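Local structure of telomere length regulator taz1 (Schizosaccharomyces pombe, 4ZMI) at residues Glu60-Leu65 with Gln102-Leu107; Glu72-Phe77 with His117-Ser122. The protein binds double-stranded telomeric DNA, regulates telomere length and function, and is required for silencing of telomere-adjacent genes and normal meiosis or sporulation. One frame throughout, in Å; residues are numbered along the deposited sequence.

Interaction 1 of 2, residues Glu60-Leu65 with Gln102-Leu107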
loop_
_atom_site.group_PDB
_atom_site.type_symbol
_atom_site.label_atom_id
_atom_site.label_comp_id
_atom_site.label_asym_id
_atom_site.label_seq_id
_atom_site.Cartn_x
_atom_site.Cartn_y
_atom_site.Cartn_z
ATOM N N GLU A 60 3.186 -14.481 9.819
ATOM C CA GLU A 60 3.079 -14.391 11.281
ATOM C C GLU A 60 3.547 -13.028 11.794
ATOM O O GLU A 60 2.912 -12.438 12.669
ATOM C CB GLU A 60 3.813 -15.534 12.012
ATOM C CG GLU A 60 5.329 -15.366 12.095
ATOM C CD GLU A 60 5.987 -16.354 13.027
ATOM O OE1 GLU A 60 5.469 -16.529 14.150
ATOM O OE2 GLU A 60 7.019 -16.948 12.641
ATOM N N PHE A 61 4.647 -12.521 11.247
ATOM C CA PHE A 61 5.111 -11.205 11.644
ATOM C C PHE A 61 4.073 -10.135 11.286
ATOM O O PHE A 61 3.814 -9.224 12.077
ATOM C CB PHE A 61 6.441 -10.895 10.986
ATOM C CG PHE A 61 6.970 -9.530 11.307
ATOM C CD1 PHE A 61 7.491 -9.256 12.555
ATOM C CD2 PHE A 61 6.963 -8.527 10.354
ATOM C CE1 PHE A 61 7.986 -8.003 12.850
ATOM C CE2 PHE A 61 7.459 -7.272 10.642
ATOM C CZ PHE A 61 7.970 -7.009 11.889
ATOM N N ASN A 62 3.470 -10.260 10.102
ATOM C CA ASN A 62 2.443 -9.322 9.662
ATOM C C ASN A 62 1.194 -9.419 10.498
ATOM O O ASN A 62 0.541 -8.426 10.760
ATOM C CB ASN A 62 2.087 -9.567 8.198
ATOM C CG ASN A 62 0.913 -8.746 7.737
ATOM O OD1 ASN A 62 -0.208 -9.243 7.661
ATOM N ND2 ASN A 62 1.164 -7.486 7.403
ATOM N N GLU A 63 0.861 -10.635 10.901
ATOM C CA GLU A 63 -0.256 -10.871 11.796
ATOM C C GLU A 63 -0.089 -10.161 13.148
ATOM O O GLU A 63 -1.025 -9.504 13.608
ATOM C CB GLU A 63 -0.439 -12.365 12.027
ATOM C CG GLU A 63 -1.517 -12.694 13.039
ATOM C CD GLU A 63 -2.886 -12.733 12.412
ATOM O OE1 GLU A 63 -2.956 -12.699 11.163
ATOM O OE2 GLU A 63 -3.881 -12.802 13.167
ATOM N N GLN A 64 1.079 -10.299 13.783
ATOM C CA GLN A 64 1.322 -9.652 15.079
ATOM C C GLN A 64 1.221 -8.150 14.894
ATOM O O GLN A 64 0.533 -7.471 15.650
ATOM C CB GLN A 64 2.697 -10.015 15.683
ATOM C CG GLN A 64 2.967 -9.360 17.074
ATOM C CD GLN A 64 4.455 -9.179 17.416
ATOM O OE1 GLN A 64 5.330 -9.803 16.811
ATOM N NE2 GLN A 64 4.740 -8.312 18.390
ATOM N N LEU A 65 1.906 -7.648 13.870
ATOM C CA LEU A 65 1.888 -6.231 13.528
ATOM C C LEU A 65 0.456 -5.714 13.458
ATOM O O LEU A 65 0.088 -4.740 14.114
ATOM C CB LEU A 65 2.569 -6.038 12.176
ATOM C CG LEU A 65 2.791 -4.625 11.653
ATOM C CD1 LEU A 65 3.634 -3.831 12.613
ATOM C CD2 LEU A 65 3.482 -4.713 10.315
ATOM N N GLN A 102 5.526 0.138 6.649
ATOM C CA GLN A 102 4.616 0.180 5.515
ATOM C C GLN A 102 5.210 -0.556 4.290
ATOM O O GLN A 102 4.502 -1.284 3.589
ATOM C CB GLN A 102 4.283 1.633 5.197
ATOM C CG GLN A 102 3.376 1.844 4.014
ATOM C CD GLN A 102 3.316 3.296 3.604
ATOM O OE1 GLN A 102 4.295 3.844 3.105
ATOM N NE2 GLN A 102 2.171 3.935 3.832
ATOM N N PHE A 103 6.511 -0.369 4.064
ATOM C CA PHE A 103 7.256 -1.055 2.995
ATOM C C PHE A 103 7.013 -2.548 3.090
ATOM O O PHE A 103 6.592 -3.192 2.122
ATOM C CB PHE A 103 8.756 -0.792 3.153
ATOM C CG PHE A 103 9.537 -0.873 1.876
ATOM C CD1 PHE A 103 10.180 0.250 1.380
ATOM C CD2 PHE A 103 9.643 -2.067 1.181
ATOM C CE1 PHE A 103 10.902 0.188 0.202
ATOM C CE2 PHE A 103 10.362 -2.135 0.002
ATOM C CZ PHE A 103 10.992 -1.003 -0.489
ATOM N N PHE A 104 7.268 -3.090 4.278
ATOM C CA PHE A 104 7.045 -4.508 4.532
ATOM C C PHE A 104 5.622 -4.910 4.192
ATOM O O PHE A 104 5.404 -5.926 3.546
ATOM C CB PHE A 104 7.350 -4.882 5.986
ATOM C CG PHE A 104 6.919 -6.276 6.346
ATOM C CD1 PHE A 104 7.708 -7.361 6.017
ATOM C CD2 PHE A 104 5.711 -6.503 6.969
ATOM C CE1 PHE A 104 7.311 -8.642 6.328
ATOM C CE2 PHE A 104 5.305 -7.780 7.270
ATOM C CZ PHE A 104 6.103 -8.848 6.960
ATOM N N THR A 105 4.656 -4.109 4.634
ATOM C CA THR A 105 3.260 -4.450 4.403
ATOM C C THR A 105 2.938 -4.374 2.910
ATOM O O THR A 105 2.128 -5.143 2.409
ATOM C CB THR A 105 2.300 -3.591 5.244
ATOM O OG1 THR A 105 2.483 -2.203 4.940
ATOM C CG2 THR A 105 2.576 -3.819 6.726
ATOM N N GLY A 106 3.587 -3.454 2.203
ATOM C CA GLY A 106 3.480 -3.406 0.758
ATOM C C GLY A 106 4.075 -4.633 0.062
ATOM O O GLY A 106 3.367 -5.313 -0.677
ATOM N N LEU A 107 5.358 -4.916 0.325
ATOM C CA LEU A 107 6.120 -5.991 -0.338
ATOM C C LEU A 107 5.440 -7.353 -0.274
ATOM O O LEU A 107 5.304 -8.017 -1.282
ATOM C CB LEU A 107 7.490 -6.139 0.309
ATOM C CG LEU A 107 8.821 -5.964 -0.418
ATOM C CD1 LEU A 107 9.889 -6.791 0.336
ATOM C CD2 LEU A 107 8.758 -6.328 -1.889
#
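Phe-61 meets Phe-104 in a T-shaped pair: the edge of the Phe-61 ring is presented to the face of Phe-104, with the planes at 84° and the ring centroids 5.1 Å apart. The touching atom is CD2 of Phe-61, which stands over the Phe-104 face toward its rim, 3.5 Å from Phe-104 CZ. Two further side chains of helix 52-68 close around the same ring. Asn-62 comes to its edge, near the ring plane, through the aliphatic CB, 3.8 Å from Phe-104 CE2, while Leu-65 CD2 approaches obliquely at 4.4 Å from Phe-104 CD2. That leucine methyl also packs on the methyl of Thr-105, with CD2 of Leu-65 3.8 Å from CG2 of Thr-105.

Phe-104 has CG anti to its backbone N. Thr-105 has its two branches divided: CG2 faces helix 52-68, whereas OG1, at chi1 59°, bonds within its own helix to Gln-102 O at 2.6 Å. This carbonyl also accepts from Gly-106 N, and OG1 has a further partner in Thr-75 OG1. Behind the pair, Ile-18, Met-21 and Lys-25 of helix 5-35 touch Phe-61, placing the contact inside the all-helical domain of Taz1, which belongs to the TRF sequence family. The axes of the two short segments are 11.1 Å apart and their N-to-C directions make an angle of 128°, a gap spanned by side chains. With no hydrogen bond between the segments, their association rests on aromatic and aliphatic contact, and the threonine hydroxyl is satisfied elsewhere.

Interaction 2 of 2, residues Glu72-Phe77 with His117-Ser122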
loop_
_atom_site.group_PDB
_atom_site.type_symbol
_atom_site.label_atom_id
_atom_site.label_comp_id
_atom_site.label_asym_id
_atom_site.label_seq_id
_atom_site.Cartn_x
_atom_site.Cartn_y
_atom_site.Cartn_z
ATOM N N GLU A 72 -6.123 -2.106 11.193
ATOM C CA GLU A 72 -7.314 -2.764 10.672
ATOM C C GLU A 72 -7.315 -2.774 9.147
ATOM O O GLU A 72 -7.901 -3.670 8.543
ATOM C CB GLU A 72 -8.549 -1.999 11.140
ATOM C CG GLU A 72 -9.902 -2.651 10.801
ATOM C CD GLU A 72 -11.102 -1.713 11.064
ATOM O OE1 GLU A 72 -10.902 -0.583 11.577
ATOM O OE2 GLU A 72 -12.249 -2.104 10.739
ATOM N N PHE A 73 -6.702 -1.751 8.546
ATOM C CA PHE A 73 -6.594 -1.653 7.083
ATOM C C PHE A 73 -5.214 -2.064 6.581
ATOM O O PHE A 73 -4.777 -1.656 5.506
ATOM C CB PHE A 73 -7.062 -0.271 6.583
ATOM C CG PHE A 73 -8.520 -0.075 6.771
ATOM C CD1 PHE A 73 -9.017 0.392 7.978
ATOM C CD2 PHE A 73 -9.404 -0.452 5.797
ATOM C CE1 PHE A 73 -10.368 0.508 8.184
ATOM C CE2 PHE A 73 -10.761 -0.324 5.994
ATOM C CZ PHE A 73 -11.245 0.159 7.187
ATOM N N ARG A 74 -4.525 -2.832 7.427
ATOM C CA ARG A 74 -3.399 -3.680 7.028
ATOM C C ARG A 74 -2.068 -2.973 6.942
ATOM O O ARG A 74 -1.035 -3.617 6.737
ATOM C CB ARG A 74 -3.692 -4.382 5.697
ATOM C CG ARG A 74 -4.946 -5.222 5.739
ATOM C CD ARG A 74 -5.634 -5.323 4.377
ATOM N NE ARG A 74 -5.636 -6.706 3.940
ATOM C CZ ARG A 74 -4.777 -7.194 3.061
ATOM N NH1 ARG A 74 -3.888 -6.378 2.515
ATOM N NH2 ARG A 74 -4.820 -8.477 2.720
ATOM N N THR A 75 -2.087 -1.656 7.088
ATOM C CA THR A 75 -0.869 -0.888 6.903
ATOM C C THR A 75 -1.054 0.484 7.555
ATOM O O THR A 75 -2.060 0.744 8.215
ATOM C CB THR A 75 -0.572 -0.715 5.402
ATOM O OG1 THR A 75 0.655 -0.008 5.231
ATOM C CG2 THR A 75 -1.668 0.096 4.781
ATOM N N ILE A 76 -0.072 1.346 7.361
ATOM C CA ILE A 76 -0.030 2.640 8.012
ATOM C C ILE A 76 -0.545 3.725 7.090
ATOM O O ILE A 76 -0.202 3.751 5.911
ATOM C CB ILE A 76 1.410 3.013 8.332
ATOM C CG1 ILE A 76 2.032 1.983 9.274
ATOM C CG2 ILE A 76 1.466 4.423 8.898
ATOM C CD1 ILE A 76 1.330 1.888 10.606
ATOM N N PHE A 77 -1.337 4.644 7.627
ATOM C CA PHE A 77 -1.893 5.711 6.819
ATOM C C PHE A 77 -1.398 7.078 7.197
ATOM O O PHE A 77 -1.847 7.670 8.189
ATOM C CB PHE A 77 -3.407 5.639 6.853
ATOM C CG PHE A 77 -3.929 4.450 6.140
ATOM C CD1 PHE A 77 -4.052 3.242 6.793
ATOM C CD2 PHE A 77 -4.212 4.518 4.778
ATOM C CE1 PHE A 77 -4.512 2.127 6.126
ATOM C CE2 PHE A 77 -4.671 3.422 4.090
ATOM C CZ PHE A 77 -4.818 2.203 4.759
ATOM N N HIS A 117 -4.475 -7.227 -4.110
ATOM C CA HIS A 117 -3.481 -6.325 -3.542
ATOM C C HIS A 117 -4.092 -5.187 -2.715
ATOM O O HIS A 117 -3.832 -4.012 -2.966
ATOM C CB HIS A 117 -2.578 -5.790 -4.642
ATOM C CG HIS A 117 -2.017 -6.864 -5.528
ATOM N ND1 HIS A 117 -1.147 -7.831 -5.060
ATOM C CD2 HIS A 117 -2.207 -7.131 -6.840
ATOM C CE1 HIS A 117 -0.824 -8.641 -6.059
ATOM N NE2 HIS A 117 -1.453 -8.240 -7.146
ATOM N N LEU A 118 -4.917 -5.548 -1.739
ATOM C CA LEU A 118 -5.564 -4.552 -0.881
ATOM C C LEU A 118 -4.551 -3.644 -0.223
ATOM O O LEU A 118 -4.799 -2.460 -0.096
ATOM C CB LEU A 118 -6.422 -5.218 0.193
ATOM C CG LEU A 118 -7.513 -6.133 -0.345
ATOM C CD1 LEU A 118 -8.233 -6.795 0.822
ATOM C CD2 LEU A 118 -8.462 -5.325 -1.193
ATOM N N THR A 119 -3.402 -4.183 0.183
ATOM C CA THR A 119 -2.449 -3.363 0.950
ATOM C C THR A 119 -1.712 -2.382 0.060
ATOM O O THR A 119 -1.471 -1.241 0.438
ATOM C CB THR A 119 -1.411 -4.202 1.681
ATOM O OG1 THR A 119 -2.068 -5.247 2.393
ATOM C CG2 THR A 119 -0.626 -3.351 2.657
ATOM N N LEU A 120 -1.344 -2.832 -1.132
ATOM C CA LEU A 120 -0.716 -1.929 -2.091
ATOM C C LEU A 120 -1.738 -0.860 -2.490
ATOM O O LEU A 120 -1.409 0.326 -2.603
ATOM C CB LEU A 120 -0.235 -2.714 -3.308
ATOM C CG LEU A 120 0.977 -3.557 -2.952
ATOM C CD1 LEU A 120 1.404 -4.470 -4.108
ATOM C CD2 LEU A 120 2.099 -2.633 -2.557
ATOM N N ARG A 121 -2.994 -1.272 -2.666
ATOM C CA ARG A 121 -4.031 -0.297 -2.969
ATOM C C ARG A 121 -4.075 0.785 -1.887
ATOM O O ARG A 121 -4.124 1.988 -2.198
ATOM C CB ARG A 121 -5.391 -0.960 -3.111
ATOM C CG ARG A 121 -6.340 -0.130 -3.933
ATOM C CD ARG A 121 -7.729 -0.700 -3.899
ATOM N NE ARG A 121 -7.704 -2.103 -4.254
ATOM C CZ ARG A 121 -8.757 -2.893 -4.187
ATOM N NH1 ARG A 121 -9.916 -2.397 -3.793
ATOM N NH2 ARG A 121 -8.645 -4.167 -4.521
ATOM N N SER A 122 -4.023 0.356 -0.624
ATOM C CA SER A 122 -4.053 1.298 0.494
ATOM C C SER A 122 -2.885 2.244 0.394
ATOM O O SER A 122 -3.052 3.443 0.543
ATOM C CB SER A 122 -3.972 0.544 1.832
ATOM O OG SER A 122 -5.148 -0.202 1.999
HETATM O O HOH W 1 -5.883 -2.615 2.947
#
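Thr-75 packs on Thr-119 and Ser-122, with Phe-77 beside it, on the close apolar side of this contact, where the loop between helices 52-68 and 78-83 lies against helix 118-130. CB of Thr-75 packs on CG2 of Thr-119 at 3.8 Å, and CG2 of Thr-75 is equally far from CB of Ser-122. Phe-77 brings its ring tip to the serine, CZ lying 3.5 Å from Ser-122 CB. Each segment holds an N-cap residue: Phe-77 before helix 78-83, His-117 before helix 118-130. In this all-helical domain the loop packs on the first turn of helix 118-130.

Toward Phe-73 and Arg-74 the fit is looser and partly exposed. A water donates to Phe-73 O at 2.9 Å and to Ser-122 OG at 2.7 Å, joining two atoms that are themselves 3.8 Å apart; the serine hydroxyl also bonds to Cys-170 O. A face of the Arg-74 guanidinium is modelled over Leu-118 CB, but NH1 lies too close to the Thr-119 hydroxyl, so its exact placement is doubtful.

Interactions 1 and 2 have centres 10 Å apart and touch directly. Thr-105 of 102-107 and Thr-75 of 72-77 approach through their hydroxyls, with the two OG1 atoms 2.9 Å apart in a probable hydrogen bond. A second probable bond joins Gln-102 NE2 to Ile-76 O at 3.2 Å. Packing continues from Thr-105 O to CG2 of Thr-119, 3.3 Å away. Helix 95-107 packs on helix 52-68 in interaction 1 and, through Thr-105 and Gln-102, also meets the 72-77 loop of interaction 2. The segments of the two contacts alternate along the sequence. A magnesium ion, its site formed by Leu-168, Leu-171 and Tyr-173, lies about 4 Å from the Phe-73 side chain.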